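Local coordinates for protein C alpha-dehydrogenase (Sphingobium sp. SYK-6, PDB 4YAG) that is a short-chain dehydrogenase/reductase that binds NADH and acts as a C alpha-dehydrogenase in the cleavage of lignin beta-aryl ethers, at residues Asn141-Ala146 with Ala163-Leu168. Numbering follows the deposited sequence.
Sequences NTASLA and AAVITL. With NAI (1,4-dihydronicotinamide adenine dinucleotide), chain C.
Val165 presents its CG1 methyl to the end of strand 137-142, where CG1 lies 3.7 Å from Asn141 CB and 3.8 Å from Ala143 CB. With CG1 anti to the backbone N (chi1 173°), that branch bridges the two beta carbons from the helix side. Ile166, one residue on, meets the same Ala143 methyl from a roughly perpendicular direction: its CG1 lies 3.7 Å from Ala143 CB, while Ile166 CD1 extends to within 4.0 Å of Ser144 O. The Ala143 methyl therefore sits in the notch between neighbouring side chains of the helix. Beyond this apolar patch, the amide of Asn141 turns to polar partners, OD1 bonding Asn90 and ND2 bonding Thr169. Thr142 points away from the helix, and its CG2 stands 3.4 Å from O4D of the nicotinamide ribose, while its OG1 is hydrogen-bonded to Asn91. Past the strand, Ser144 OG accepts a hydrogen bond from Ala146 N (2.9 Å, 161°), forming an ST turn, and the same OG approaches C5N of the dihydronicotinamide ring at 3.4 Å. An alanine in place of Ser144 would probably leave Ala146 N without this acceptor, loosening the turn and opening a small gap beside the nicotinamide. Lys162 of helix 156-177 bonds the carbonyl of Thr142, tying strand end to helix. The arrangement is that of a Rossmann-fold beta-alpha-beta unit, with the C-terminal end of strand 137-142 carrying Ser144 to the cofactor, beside Tyr158 and Lys162, a grouping consistent with the Ser-Tyr-Lys active site of SDR enzymes.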
loop_
_atom_site.group_PDB
_atom_site.type_symbol
_atom_site.label_atom_id
_atom_site.label_comp_id
_atom_site.label_asym_id
_atom_site.label_seq_id
_atom_site.Cartn_x
_atom_site.Cartn_y
_atom_site.Cartn_z
ATOM N N ASN A 141 -6.110 10.559 8.448
ATOM C CA ASN A 141 -5.246 10.330 7.292
ATOM C C ASN A 141 -5.989 10.678 6.023
ATOM O O ASN A 141 -7.102 10.216 5.827
ATOM C CB ASN A 141 -4.847 8.836 7.227
ATOM C CG ASN A 141 -3.998 8.419 8.406
ATOM O OD1 ASN A 141 -3.187 9.196 8.903
ATOM N ND2 ASN A 141 -4.211 7.203 8.894
ATOM N N THR A 142 -5.372 11.455 5.141
ATOM C CA THR A 142 -6.033 11.767 3.882
ATOM C C THR A 142 -5.651 10.746 2.834
ATOM O O THR A 142 -4.503 10.701 2.397
ATOM C CB THR A 142 -5.674 13.151 3.360
ATOM O OG1 THR A 142 -5.923 14.127 4.389
ATOM C CG2 THR A 142 -6.506 13.462 2.136
ATOM N N ALA A 143 -6.612 9.922 2.448
ATOM C CA ALA A 143 -6.392 8.988 1.353
ATOM C C ALA A 143 -6.990 9.627 0.092
ATOM O O ALA A 143 -6.612 10.753 -0.266
ATOM C CB ALA A 143 -7.002 7.639 1.682
ATOM N N SER A 144 -7.919 8.939 -0.574
ATOM C CA SER A 144 -8.577 9.435 -1.775
ATOM C C SER A 144 -9.644 8.429 -2.169
ATOM O O SER A 144 -9.506 7.244 -1.865
ATOM C CB SER A 144 -7.594 9.539 -2.935
ATOM O OG SER A 144 -8.302 9.910 -4.112
ATOM N N LEU A 145 -10.685 8.873 -2.875
ATOM C CA LEU A 145 -11.608 7.916 -3.462
ATOM C C LEU A 145 -10.894 7.102 -4.545
ATOM O O LEU A 145 -11.336 6.012 -4.900
ATOM C CB LEU A 145 -12.841 8.607 -4.013
ATOM C CG LEU A 145 -13.816 9.062 -2.934
ATOM C CD1 LEU A 145 -14.915 9.978 -3.503
ATOM C CD2 LEU A 145 -14.451 7.880 -2.249
ATOM N N ALA A 146 -9.757 7.593 -5.021
ATOM C CA ALA A 146 -8.941 6.831 -5.976
ATOM C C ALA A 146 -8.318 5.577 -5.352
ATOM O O ALA A 146 -7.773 4.721 -6.049
ATOM C CB ALA A 146 -7.862 7.700 -6.569
ATOM N N ALA A 163 -4.994 3.307 -1.509
ATOM C CA ALA A 163 -5.681 2.122 -0.992
ATOM C C ALA A 163 -5.050 1.651 0.308
ATOM O O ALA A 163 -5.731 1.279 1.269
ATOM C CB ALA A 163 -5.644 1.007 -2.013
ATOM N N ALA A 164 -3.722 1.665 0.338
ATOM C CA ALA A 164 -2.992 1.261 1.525
ATOM C C ALA A 164 -3.313 2.163 2.720
ATOM O O ALA A 164 -3.403 1.688 3.839
ATOM C CB ALA A 164 -1.501 1.247 1.271
ATOM N N VAL A 165 -3.453 3.463 2.483
ATOM C CA VAL A 165 -3.775 4.371 3.575
ATOM C C VAL A 165 -5.145 4.081 4.179
ATOM O O VAL A 165 -5.352 4.197 5.394
ATOM C CB VAL A 165 -3.691 5.840 3.087
ATOM C CG1 VAL A 165 -4.206 6.809 4.168
ATOM C CG2 VAL A 165 -2.266 6.171 2.729
ATOM N N ILE A 166 -6.102 3.710 3.341
ATOM C CA ILE A 166 -7.410 3.363 3.848
ATOM C C ILE A 166 -7.290 2.155 4.801
ATOM O O ILE A 166 -7.785 2.171 5.920
ATOM C CB ILE A 166 -8.389 3.063 2.695
ATOM C CG1 ILE A 166 -8.624 4.327 1.850
ATOM C CG2 ILE A 166 -9.682 2.506 3.255
ATOM C CD1 ILE A 166 -9.362 4.059 0.539
ATOM N N THR A 167 -6.620 1.097 4.339
ATOM C CA THR A 167 -6.468 -0.117 5.143
ATOM C C THR A 167 -5.647 0.158 6.403
ATOM O O THR A 167 -5.969 -0.331 7.476
ATOM C CB THR A 167 -5.836 -1.215 4.296
ATOM O OG1 THR A 167 -6.714 -1.484 3.194
ATOM C CG2 THR A 167 -5.613 -2.500 5.099
ATOM N N LEU A 168 -4.573 0.927 6.259
ATOM C CA LEU A 168 -3.761 1.330 7.408
ATOM C C LEU A 168 -4.649 1.913 8.494
ATOM O O LEU A 168 -4.545 1.565 9.676
ATOM C CB LEU A 168 -2.720 2.348 6.943
ATOM C CG LEU A 168 -1.937 3.092 8.033
ATOM C CD1 LEU A 168 -1.038 2.103 8.777
ATOM C CD2 LEU A 168 -1.144 4.234 7.456
HETATM P PA NAI C . -2.023 20.757 -2.071
HETATM O O1A NAI C . -0.791 20.583 -2.915
HETATM O O2A NAI C . -2.797 22.048 -2.243
HETATM O O5B NAI C . -1.668 20.586 -0.548
HETATM C C5B NAI C . -0.716 19.638 -0.162
HETATM C C4B NAI C . 0.351 20.314 0.603
HETATM O O4B NAI C . 1.206 19.219 1.066
HETATM C C3B NAI C . 1.181 21.270 -0.133
HETATM O O3B NAI C . 1.272 22.544 0.536
HETATM C C2B NAI C . 2.465 20.613 -0.273
HETATM O O2B NAI C . 3.578 21.517 -0.343
HETATM C C1B NAI C . 2.543 19.690 0.859
HETATM N N9A NAI C . 3.446 18.589 0.654
HETATM C C8A NAI C . 3.629 17.831 -0.484
HETATM N N7A NAI C . 4.604 16.933 -0.290
HETATM C C5A NAI C . 5.079 17.068 0.989
HETATM C C6A NAI C . 6.061 16.450 1.765
HETATM N N6A NAI C . 6.874 15.459 1.199
HETATM N N1A NAI C . 6.269 16.851 3.046
HETATM C C2A NAI C . 5.527 17.852 3.575
HETATM N N3A NAI C . 4.574 18.483 2.873
HETATM C C4A NAI C . 4.337 18.121 1.592
HETATM O O3 NAI C . -2.939 19.533 -2.492
HETATM P PN NAI C . -4.196 18.844 -1.754
HETATM O O1N NAI C . -4.791 19.720 -0.659
HETATM O O2N NAI C . -5.156 18.515 -2.870
HETATM O O5D NAI C . -3.560 17.510 -1.120
HETATM C C5D NAI C . -3.869 17.077 0.207
HETATM C C4D NAI C . -4.163 15.620 0.203
HETATM O O4D NAI C . -5.474 15.418 -0.440
HETATM C C3D NAI C . -3.202 14.804 -0.544
HETATM O O3D NAI C . -2.859 13.644 0.242
HETATM C C2D NAI C . -3.891 14.409 -1.770
HETATM O O2D NAI C . -3.383 13.168 -2.274
HETATM C C1D NAI C . -5.279 14.282 -1.365
HETATM N N1N NAI C . -6.316 14.355 -2.325
HETATM C C2N NAI C . -6.640 15.501 -3.012
HETATM C C3N NAI C . -7.694 15.488 -3.910
HETATM C C7N NAI C . -8.068 16.717 -4.666
HETATM O O7N NAI C . -8.914 16.696 -5.585
HETATM N N7N NAI C . -7.470 17.977 -4.231
HETATM C C4N NAI C . -8.444 14.345 -4.133
HETATM C C5N NAI C . -8.141 13.217 -3.394
HETATM C C6N NAI C . -7.103 13.229 -2.498
#